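Local coordinates for protein argonaute (PDB 5G5S) that uses short single-stranded DNA guides to bind complementary DNA strands and slice them, and may defend its archaeal host against invading genetic elements, at residues A100-K109 with Y142-L153. Numbering follows the deposited sequence.
Sequences AEKLVRGYLK and YEVKKHDGDYYL
E101 spends one carboxylate oxygen on two donors from the strand: OE2 takes the backbone N of K146 at 2.9 Å in a nearly straight bond (171°) on its anti side, and NZ of K145 at 3.0 Å on its syn side, both from the same face. K145 bends at chi2 and chi3 to bring its ammonium round to this salt bridge, and NZ also bonds to the carbonyl of G619. One helical turn on, R105 NH2 donates to O of Y142 at 2.8 Å, while the whole guanidinium lies flat on the Y142 ring, planes 10° apart, in a stacked cation-pi contact. Turned over its own backbone (chi1 71°), that ring sits under the guanidinium face, whereas the carbonyl O lies slightly out of the guanidinium plane; the ring hydroxyl bonds to E115. The motif is a helix packed obliquely on a beta hairpin with a type II' turn, joining helix 97-111 of the N-terminal domain to strand 134-147 and its antiparallel partner 150-163. K109, which contacts the guide DNA, rests its CB on the Y142 hydroxyl. V104 CG2 makes a CH-pi contact with one face of Y151, A100 CB touches that ring's hydroxyl, and L108 CD2 reaches L153 CD1.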
loop_
_atom_site.group_PDB
_atom_site.type_symbol
_atom_site.label_atom_id
_atom_site.label_comp_id
_atom_site.label_asym_id
_atom_site.label_seq_id
_atom_site.Cartn_x
_atom_site.Cartn_y
_atom_site.Cartn_z
ATOM N N ALA A 100 18.059 -6.923 21.359
ATOM C CA ALA A 100 17.530 -6.903 22.723
ATOM C C ALA A 100 15.985 -6.860 22.761
ATOM O O ALA A 100 15.401 -7.596 23.549
ATOM C CB ALA A 100 18.118 -5.731 23.497
ATOM N N GLU A 101 15.338 -6.037 21.895
ATOM C CA GLU A 101 13.860 -5.911 21.789
ATOM C C GLU A 101 13.225 -7.284 21.480
ATOM O O GLU A 101 12.266 -7.696 22.146
ATOM C CB GLU A 101 13.466 -4.948 20.652
ATOM C CG GLU A 101 13.737 -3.478 20.910
ATOM C CD GLU A 101 13.753 -2.584 19.678
ATOM O OE1 GLU A 101 13.635 -3.121 18.551
ATOM O OE2 GLU A 101 13.899 -1.347 19.838
ATOM N N LYS A 102 13.784 -7.990 20.482
ATOM C CA LYS A 102 13.289 -9.299 20.056
ATOM C C LYS A 102 13.496 -10.382 21.093
ATOM O O LYS A 102 12.654 -11.277 21.209
ATOM C CB LYS A 102 13.857 -9.708 18.687
ATOM C CG LYS A 102 13.077 -9.122 17.528
ATOM C CD LYS A 102 13.858 -8.050 16.801
ATOM C CE LYS A 102 13.027 -6.814 16.538
ATOM N NZ LYS A 102 13.873 -5.630 16.221
ATOM N N LEU A 103 14.596 -10.298 21.862
ATOM C CA LEU A 103 14.862 -11.271 22.922
ATOM C C LEU A 103 13.912 -11.080 24.100
ATOM O O LEU A 103 13.422 -12.064 24.637
ATOM C CB LEU A 103 16.348 -11.328 23.327
ATOM C CG LEU A 103 17.313 -11.913 22.257
ATOM C CD1 LEU A 103 18.739 -11.740 22.655
ATOM C CD2 LEU A 103 17.054 -13.390 21.990
ATOM N N VAL A 104 13.551 -9.825 24.416
ATOM C CA VAL A 104 12.572 -9.498 25.471
ATOM C C VAL A 104 11.189 -10.021 25.038
ATOM O O VAL A 104 10.457 -10.569 25.870
ATOM C CB VAL A 104 12.557 -7.985 25.833
ATOM C CG1 VAL A 104 11.435 -7.645 26.811
ATOM C CG2 VAL A 104 13.897 -7.544 26.397
ATOM N N ARG A 105 10.861 -9.894 23.722
ATOM C CA ARG A 105 9.610 -10.384 23.133
ATOM C C ARG A 105 9.538 -11.891 23.273
ATOM O O ARG A 105 8.520 -12.408 23.739
ATOM C CB ARG A 105 9.474 -9.961 21.658
ATOM C CG ARG A 105 8.049 -10.076 21.129
ATOM C CD ARG A 105 8.019 -10.090 19.619
ATOM N NE ARG A 105 6.656 -9.975 19.099
ATOM C CZ ARG A 105 5.865 -11.006 18.816
ATOM N NH1 ARG A 105 6.287 -12.251 19.011
ATOM N NH2 ARG A 105 4.643 -10.801 18.340
ATOM N N GLY A 106 10.629 -12.571 22.918
ATOM C CA GLY A 106 10.732 -14.019 23.046
ATOM C C GLY A 106 10.616 -14.494 24.486
ATOM O O GLY A 106 10.033 -15.548 24.754
ATOM N N TYR A 107 11.161 -13.708 25.424
ATOM C CA TYR A 107 11.104 -14.010 26.855
ATOM C C TYR A 107 9.652 -13.947 27.331
ATOM O O TYR A 107 9.155 -14.897 27.932
ATOM C CB TYR A 107 12.009 -13.046 27.645
ATOM C CG TYR A 107 12.148 -13.378 29.112
ATOM C CD1 TYR A 107 12.845 -14.509 29.529
ATOM C CD2 TYR A 107 11.647 -12.523 30.090
ATOM C CE1 TYR A 107 13.003 -14.805 30.884
ATOM C CE2 TYR A 107 11.818 -12.796 31.448
ATOM C CZ TYR A 107 12.489 -13.943 31.841
ATOM O OH TYR A 107 12.665 -14.217 33.179
ATOM N N LEU A 108 8.970 -12.850 26.990
ATOM C CA LEU A 108 7.561 -12.583 27.281
ATOM C C LEU A 108 6.651 -13.655 26.649
ATOM O O LEU A 108 5.685 -14.077 27.278
ATOM C CB LEU A 108 7.211 -11.188 26.720
ATOM C CG LEU A 108 6.795 -10.076 27.687
ATOM C CD1 LEU A 108 7.481 -10.187 29.038
ATOM C CD2 LEU A 108 7.020 -8.699 27.067
ATOM N N LYS A 109 6.978 -14.108 25.426
ATOM C CA LYS A 109 6.211 -15.123 24.701
ATOM C C LYS A 109 6.435 -16.541 25.248
ATOM O O LYS A 109 5.469 -17.206 25.634
ATOM C CB LYS A 109 6.510 -15.067 23.182
ATOM C CG LYS A 109 5.825 -16.166 22.376
ATOM C CD LYS A 109 6.137 -16.079 20.896
ATOM C CE LYS A 109 5.359 -17.093 20.089
ATOM N NZ LYS A 109 5.584 -16.919 18.632
ATOM N N TYR A 142 1.335 -7.759 19.334
ATOM C CA TYR A 142 2.312 -7.153 20.218
ATOM C C TYR A 142 3.733 -7.216 19.680
ATOM O O TYR A 142 4.086 -8.104 18.904
ATOM C CB TYR A 142 2.207 -7.752 21.636
ATOM C CG TYR A 142 2.704 -9.178 21.704
ATOM C CD1 TYR A 142 1.927 -10.233 21.225
ATOM C CD2 TYR A 142 3.964 -9.475 22.211
ATOM C CE1 TYR A 142 2.419 -11.534 21.193
ATOM C CE2 TYR A 142 4.463 -10.774 22.196
ATOM C CZ TYR A 142 3.678 -11.805 21.704
ATOM O OH TYR A 142 4.154 -13.091 21.728
ATOM N N GLU A 143 4.545 -6.264 20.132
ATOM C CA GLU A 143 5.956 -6.102 19.811
ATOM C C GLU A 143 6.610 -5.394 20.981
ATOM O O GLU A 143 5.922 -4.716 21.746
ATOM C CB GLU A 143 6.065 -5.186 18.588
ATOM C CG GLU A 143 7.181 -5.535 17.627
ATOM C CD GLU A 143 7.128 -4.698 16.363
ATOM O OE1 GLU A 143 7.073 -3.452 16.478
ATOM O OE2 GLU A 143 7.109 -5.288 15.258
ATOM N N VAL A 144 7.931 -5.539 21.137
ATOM C CA VAL A 144 8.658 -4.806 22.171
ATOM C C VAL A 144 9.649 -3.825 21.557
ATOM O O VAL A 144 10.239 -4.110 20.516
ATOM C CB VAL A 144 9.098 -5.538 23.482
ATOM C CG1 VAL A 144 8.691 -6.997 23.499
ATOM C CG2 VAL A 144 10.577 -5.358 23.815
ATOM N N LYS A 145 9.743 -2.632 22.150
ATOM C CA LYS A 145 10.599 -1.553 21.669
ATOM C C LYS A 145 11.452 -1.001 22.766
ATOM O O LYS A 145 10.961 -0.779 23.875
ATOM C CB LYS A 145 9.774 -0.436 20.994
ATOM C CG LYS A 145 9.208 -0.795 19.597
ATOM C CD LYS A 145 10.265 -1.086 18.504
ATOM C CE LYS A 145 11.230 0.052 18.266
ATOM N NZ LYS A 145 12.382 -0.377 17.432
ATOM N N LYS A 146 12.747 -0.802 22.478
ATOM C CA LYS A 146 13.654 -0.199 23.430
ATOM C C LYS A 146 13.714 1.279 23.093
ATOM O O LYS A 146 14.024 1.642 21.960
ATOM C CB LYS A 146 15.050 -0.843 23.436
ATOM C CG LYS A 146 15.786 -0.508 24.738
ATOM C CD LYS A 146 17.236 -0.971 24.769
ATOM C CE LYS A 146 17.856 -0.583 26.084
ATOM N NZ LYS A 146 19.329 -0.742 26.086
ATOM N N HIS A 147 13.261 2.100 24.025
ATOM C CA HIS A 147 13.302 3.547 23.899
ATOM C C HIS A 147 14.078 3.965 25.132
ATOM O O HIS A 147 13.734 3.548 26.241
ATOM C CB HIS A 147 11.907 4.153 23.884
ATOM C CG HIS A 147 11.892 5.608 23.547
ATOM N ND1 HIS A 147 12.261 6.086 22.310
ATOM C CD2 HIS A 147 11.555 6.691 24.283
ATOM C CE1 HIS A 147 12.156 7.400 22.299
ATOM N NE2 HIS A 147 11.728 7.792 23.485
ATOM N N ASP A 148 15.112 4.781 24.927
ATOM C CA ASP A 148 16.040 5.180 25.987
ATOM C C ASP A 148 16.590 3.874 26.551
ATOM O O ASP A 148 17.091 3.043 25.798
ATOM C CB ASP A 148 15.453 6.121 27.045
ATOM C CG ASP A 148 15.291 7.527 26.533
ATOM O OD1 ASP A 148 15.114 7.693 25.312
ATOM O OD2 ASP A 148 15.345 8.467 27.344
ATOM N N GLY A 149 16.525 3.695 27.860
ATOM C CA GLY A 149 17.012 2.471 28.464
ATOM C C GLY A 149 15.893 1.541 28.873
ATOM O O GLY A 149 16.112 0.560 29.568
ATOM N N ASP A 150 14.684 1.856 28.436
ATOM C CA ASP A 150 13.504 1.101 28.826
ATOM C C ASP A 150 12.870 0.329 27.686
ATOM O O ASP A 150 13.000 0.713 26.524
ATOM C CB ASP A 150 12.470 2.016 29.504
ATOM C CG ASP A 150 12.956 2.679 30.782
ATOM O OD1 ASP A 150 13.576 1.977 31.625
ATOM O OD2 ASP A 150 12.681 3.887 30.962
ATOM N N TYR A 151 12.173 -0.762 28.038
ATOM C CA TYR A 151 11.446 -1.629 27.112
ATOM C C TYR A 151 9.964 -1.390 27.242
ATOM O O TYR A 151 9.424 -1.364 28.353
ATOM C CB TYR A 151 11.800 -3.110 27.327
ATOM C CG TYR A 151 13.264 -3.385 27.077
ATOM C CD1 TYR A 151 13.728 -3.681 25.799
ATOM C CD2 TYR A 151 14.199 -3.272 28.104
ATOM C CE1 TYR A 151 15.082 -3.899 25.556
ATOM C CE2 TYR A 151 15.557 -3.476 27.870
ATOM C CZ TYR A 151 15.994 -3.787 26.593
ATOM O OH TYR A 151 17.325 -3.978 26.348
ATOM N N TYR A 152 9.319 -1.180 26.096
ATOM C CA TYR A 152 7.896 -0.898 25.979
ATOM C C TYR A 152 7.243 -1.957 25.177
ATOM O O TYR A 152 7.805 -2.401 24.184
ATOM C CB TYR A 152 7.675 0.470 25.289
ATOM C CG TYR A 152 8.187 1.634 26.112
ATOM C CD1 TYR A 152 9.533 2.007 26.073
ATOM C CD2 TYR A 152 7.338 2.342 26.960
ATOM C CE1 TYR A 152 10.012 3.065 26.843
ATOM C CE2 TYR A 152 7.815 3.375 27.765
ATOM C CZ TYR A 152 9.151 3.738 27.698
ATOM O OH TYR A 152 9.608 4.776 28.477
ATOM N N LEU A 153 6.048 -2.363 25.575
ATOM C CA LEU A 153 5.280 -3.294 24.768
ATOM C C LEU A 153 4.337 -2.466 23.913
ATOM O O LEU A 153 3.624 -1.609 24.440
ATOM C CB LEU A 153 4.502 -4.342 25.592
ATOM C CG LEU A 153 3.925 -5.514 24.749
ATOM C CD1 LEU A 153 4.959 -6.619 24.528
ATOM C CD2 LEU A 153 2.672 -6.087 25.376
#